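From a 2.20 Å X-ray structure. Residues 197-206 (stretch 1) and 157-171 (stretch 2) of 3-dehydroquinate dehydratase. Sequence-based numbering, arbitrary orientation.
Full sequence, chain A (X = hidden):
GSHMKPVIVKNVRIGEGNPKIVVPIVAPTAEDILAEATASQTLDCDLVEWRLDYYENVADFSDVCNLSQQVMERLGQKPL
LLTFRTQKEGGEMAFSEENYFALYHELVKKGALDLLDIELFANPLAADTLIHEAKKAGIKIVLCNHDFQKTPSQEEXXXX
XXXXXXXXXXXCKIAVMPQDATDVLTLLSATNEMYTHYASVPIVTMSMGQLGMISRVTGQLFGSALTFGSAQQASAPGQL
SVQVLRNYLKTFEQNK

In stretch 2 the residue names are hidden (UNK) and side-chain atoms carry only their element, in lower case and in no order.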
# COMPACT_ATOMS: atom_id res chain seq x y z
N HIS A 197 9.09 -5.20 -17.67
CA HIS A 197 9.15 -5.60 -19.07
C HIS A 197 9.81 -4.63 -20.06
O HIS A 197 10.30 -5.07 -21.10
CB HIS A 197 7.73 -5.93 -19.54
CG HIS A 197 7.20 -7.21 -18.98
ND1 HIS A 197 6.12 -7.27 -18.13
CD2 HIS A 197 7.62 -8.50 -19.13
CE1 HIS A 197 5.88 -8.52 -17.79
NE2 HIS A 197 6.79 -9.29 -18.38
N TYR A 198 9.84 -3.33 -19.77
CA TYR A 198 10.28 -2.35 -20.78
C TYR A 198 11.36 -1.37 -20.30
O TYR A 198 12.06 -0.76 -21.10
CB TYR A 198 9.09 -1.53 -21.28
CG TYR A 198 7.94 -2.33 -21.86
CD1 TYR A 198 6.79 -2.56 -21.12
CD2 TYR A 198 8.00 -2.83 -23.15
CE1 TYR A 198 5.73 -3.29 -21.66
CE2 TYR A 198 6.95 -3.56 -23.69
CZ TYR A 198 5.82 -3.78 -22.94
OH TYR A 198 4.78 -4.49 -23.48
N ALA A 199 11.45 -1.19 -18.99
CA ALA A 199 12.30 -0.16 -18.41
C ALA A 199 13.77 -0.57 -18.37
O ALA A 199 14.11 -1.64 -17.88
CB ALA A 199 11.79 0.18 -17.00
N SER A 200 14.65 0.28 -18.88
CA SER A 200 16.08 0.07 -18.66
C SER A 200 16.67 1.33 -18.07
O SER A 200 17.88 1.45 -17.91
CB SER A 200 16.80 -0.35 -19.95
OG SER A 200 16.80 0.70 -20.90
N VAL A 201 15.79 2.29 -17.76
CA VAL A 201 16.11 3.43 -16.90
C VAL A 201 15.09 3.48 -15.76
O VAL A 201 14.02 2.86 -15.85
CB VAL A 201 16.10 4.76 -17.68
CG1 VAL A 201 17.14 4.74 -18.81
CG2 VAL A 201 14.71 5.07 -18.20
N PRO A 202 15.42 4.19 -14.67
CA PRO A 202 14.50 4.31 -13.54
C PRO A 202 13.18 4.98 -13.92
O PRO A 202 13.17 5.88 -14.76
CB PRO A 202 15.28 5.17 -12.53
CG PRO A 202 16.68 4.89 -12.83
CD PRO A 202 16.74 4.77 -14.33
N ILE A 203 12.09 4.55 -13.31
CA ILE A 203 10.80 5.17 -13.52
C ILE A 203 10.23 5.62 -12.20
O ILE A 203 10.60 5.11 -11.13
CB ILE A 203 9.80 4.22 -14.21
CG1 ILE A 203 9.49 3.04 -13.30
CG2 ILE A 203 10.34 3.76 -15.56
CD1 ILE A 203 8.32 2.21 -13.77
N VAL A 204 9.35 6.61 -12.28
CA VAL A 204 8.74 7.23 -11.13
C VAL A 204 7.26 7.38 -11.39
O VAL A 204 6.85 8.00 -12.37
CB VAL A 204 9.33 8.62 -10.85
CG1 VAL A 204 8.63 9.29 -9.65
CG2 VAL A 204 10.85 8.52 -10.63
N THR A 205 6.45 6.80 -10.52
CA THR A 205 5.01 6.89 -10.71
C THR A 205 4.31 7.21 -9.42
O THR A 205 4.83 6.94 -8.33
CB THR A 205 4.40 5.58 -11.23
OG1 THR A 205 4.45 4.61 -10.19
CG2 THR A 205 5.17 5.07 -12.48
N MET A 206 3.13 7.79 -9.54
CA MET A 206 2.29 7.96 -8.36
C MET A 206 0.85 8.18 -8.75
O MET A 206 0.53 8.74 -9.80
CB MET A 206 2.79 9.12 -7.49
CG MET A 206 2.61 10.49 -8.09
SD MET A 206 4.17 11.38 -8.07
CE MET A 206 5.06 10.44 -9.30
N UNK A 157 -0.69 4.56 -19.78
CA UNK A 157 0.34 4.92 -18.80
C UNK A 157 1.67 4.26 -19.18
O UNK A 157 2.72 4.91 -19.17
c UNK A 157 -1.43 5.14 -17.02
c UNK A 157 -0.08 4.50 -17.37
c UNK A 157 1.01 4.90 -16.36
c UNK A 157 -2.01 4.74 -15.67
N UNK A 158 1.61 2.98 -19.54
CA UNK A 158 2.79 2.24 -19.96
C UNK A 158 3.36 2.83 -21.26
O UNK A 158 4.58 2.96 -21.41
c UNK A 158 3.60 0.01 -20.89
c UNK A 158 2.17 0.05 -18.83
c UNK A 158 2.47 0.73 -20.17
N UNK A 159 2.49 3.19 -22.19
CA UNK A 159 2.92 3.74 -23.46
C UNK A 159 3.60 5.08 -23.24
O UNK A 159 4.60 5.38 -23.89
c UNK A 159 1.74 3.88 -24.43
N UNK A 160 3.06 5.89 -22.33
CA UNK A 160 3.65 7.19 -22.05
C UNK A 160 5.01 7.03 -21.39
O UNK A 160 5.95 7.73 -21.74
c UNK A 160 -1.59 10.49 -21.24
n UNK A 160 -1.37 11.14 -20.11
c UNK A 160 2.72 8.04 -21.19
n UNK A 160 -2.76 10.62 -21.86
n UNK A 160 -0.66 9.69 -21.75
c UNK A 160 0.65 9.46 -21.15
c UNK A 160 1.48 8.48 -21.95
N UNK A 161 5.12 6.09 -20.45
CA UNK A 161 6.40 5.86 -19.80
C UNK A 161 7.40 5.36 -20.83
O UNK A 161 8.58 5.72 -20.80
c UNK A 161 6.26 4.87 -18.63
c UNK A 161 5.18 4.33 -16.41
c UNK A 161 5.53 5.43 -17.40
c UNK A 161 6.36 6.54 -16.72
N UNK A 162 6.94 4.53 -21.76
CA UNK A 162 7.82 3.99 -22.78
C UNK A 162 8.27 5.05 -23.78
O UNK A 162 9.39 4.98 -24.28
n UNK A 162 7.74 -0.90 -26.71
c UNK A 162 7.14 2.84 -23.54
c UNK A 162 6.85 -0.56 -25.79
c UNK A 162 7.02 1.53 -22.76
n UNK A 162 7.26 0.07 -24.71
n UNK A 162 5.56 -0.84 -25.97
c UNK A 162 6.37 0.48 -23.62
N UNK A 163 7.41 6.03 -24.07
CA UNK A 163 7.77 7.10 -25.00
C UNK A 163 8.83 8.03 -24.39
O UNK A 163 9.69 8.55 -25.11
o UNK A 163 6.53 8.04 -28.23
c UNK A 163 5.64 7.29 -27.76
c UNK A 163 6.53 7.90 -25.43
c UNK A 163 5.48 7.12 -26.25
n UNK A 163 4.79 6.60 -28.54
N UNK A 164 8.77 8.25 -23.07
CA UNK A 164 9.78 9.05 -22.40
C UNK A 164 11.15 8.40 -22.49
O UNK A 164 12.14 9.07 -22.78
s UNK A 164 7.70 10.08 -18.94
c UNK A 164 5.91 10.15 -19.00
c UNK A 164 9.42 9.26 -20.92
c UNK A 164 8.10 9.96 -20.70
N UNK A 165 11.19 7.09 -22.23
CA UNK A 165 12.43 6.35 -22.33
C UNK A 165 12.98 6.43 -23.77
O UNK A 165 14.18 6.61 -23.97
n UNK A 165 12.92 1.69 -22.10
c UNK A 165 13.51 4.02 -21.78
c UNK A 165 12.23 4.88 -21.88
c UNK A 165 13.25 2.62 -21.23
o UNK A 165 13.33 2.39 -20.02
N UNK A 166 12.08 6.36 -24.76
CA UNK A 166 12.48 6.47 -26.16
C UNK A 166 13.06 7.84 -26.50
O UNK A 166 13.86 7.97 -27.42
c UNK A 166 10.84 4.75 -27.14
s UNK A 166 9.32 4.52 -28.08
c UNK A 166 11.30 6.19 -27.09
c UNK A 166 9.10 2.76 -27.88
N UNK A 167 12.62 8.85 -25.77
CA UNK A 167 13.13 10.20 -25.96
C UNK A 167 14.35 10.42 -25.09
O UNK A 167 14.69 11.56 -24.78
c UNK A 167 10.65 12.24 -27.50
n UNK A 167 10.99 13.59 -27.06
c UNK A 167 10.76 11.19 -26.39
c UNK A 167 10.16 14.43 -26.44
n UNK A 167 10.58 15.65 -26.10
c UNK A 167 12.08 11.27 -25.62
n UNK A 167 8.91 14.06 -26.16
N UNK A 168 14.99 9.33 -24.66
CA UNK A 168 16.25 9.38 -23.90
C UNK A 168 16.14 10.09 -22.54
O UNK A 168 17.06 10.79 -22.11
o UNK A 168 19.74 10.46 -26.39
c UNK A 168 17.59 9.42 -26.11
c UNK A 168 17.34 10.05 -24.74
c UNK A 168 18.68 10.12 -26.92
n UNK A 168 18.41 10.34 -28.20
N UNK A 169 15.02 9.90 -21.85
CA UNK A 169 14.93 10.33 -20.46
C UNK A 169 15.92 9.55 -19.61
O UNK A 169 16.13 8.35 -19.80
c UNK A 169 13.53 10.14 -19.93
N UNK A 170 16.55 10.23 -18.66
CA UNK A 170 17.31 9.53 -17.64
C UNK A 170 16.35 8.91 -16.61
O UNK A 170 16.62 7.85 -16.06
c UNK A 170 18.31 10.48 -16.99
o UNK A 170 19.60 12.11 -18.17
o UNK A 170 20.07 10.00 -18.51
c UNK A 170 19.41 10.90 -17.95
N UNK A 171 15.23 9.58 -16.39
CA UNK A 171 14.23 9.11 -15.44
C UNK A 171 12.85 9.42 -16.02
O UNK A 171 12.60 10.53 -16.50
c UNK A 171 13.32 9.37 -13.11
c UNK A 171 16.09 10.10 -12.14
c UNK A 171 15.79 9.40 -13.46
c UNK A 171 14.42 9.77 -14.05

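Position 157 carries four carbons, forked at the first with one arm two carbons long, and stays out of reach of stretch 1; it is Ile 157. At 158 one carbon bears two others, one of which meets the ring of Tyr 198. The pattern is that of valine, and Val 158 places CG1 4.0 Å from CE1 of Tyr 198. Position 159 has a single carbon, hence Ala 159, far from the contact. Position 160 extends three carbons and a nitrogen to a carbon with two more nitrogens; this is Arg 160, also out of reach.

Four carbons forked at the second occupy 161, which points toward stretch 1 and meets Thr 205. This is Leu 161, whose CD1 lies 4.0 Å from CG2 of Thr 205. Position 162 again ends in a carbon bonded to three nitrogens, and these atoms lie over the ring of Tyr 198. In Arg 162, the guanidinium stacks flat on that ring, with planes at 17° and NE 3.4 Å from Tyr 198 CD2, while CD makes a CH-pi contact over the same ring.

Position 163 has three carbons, the third carrying one oxygen and one nitrogen, and touches nothing on stretch 1: Gln 163. The unbranched run of two carbons, sulfur and carbon at 164 identifies Met 164, likewise clear of the contact. At 165 three carbons again end in an oxygen and a nitrogen, but here the amide meets the backbone of stretch 1. Gln 165, extended with chi1 and chi2 both t, donates from NE2 to Tyr 198 O (2.8 Å) and accepts at OE1 from Ser 200 N (2.7 Å) and, weakly, from Val 201 N (3.3 Å).

Position 166, with two carbons, sulfur and carbon, is Met 166. The three carbons, nitrogen and three-nitrogen carbon at 167 give Arg 167, and three carbons ending in oxygen and nitrogen at 168 give Gln 168; none of these three touches stretch 1. Position 169 has a lone carbon, and its backbone O is 3.9 Å from CG1 of Val 201; it is Ala 169. Position 170 has two carbons, the second with two oxygens; its CB points away, yet its backbone O approaches Val 201 CB and Pro 202 CD, each at 3.5 Å. This is Asp 170. Four carbons at 171, forked at the first with one longer arm, meet Val 204. They belong to Ile 171, whose CG2 packs 3.6 Å from Val 204 CG2.

The helix and the segment after it, through Ile 171, both pack against stretch 1. Gln 165 satisfies the backbone O of Tyr 198 and the backbone N of Ser 200, with a weak bond from Val 201 N, the Arg 162 stack covers Tyr 198, and apolar packing involving Val 158 and Ile 171 contributes to the 640 Å² buried.

Stretch 2 157-171: IVARLRQMQMRQADI
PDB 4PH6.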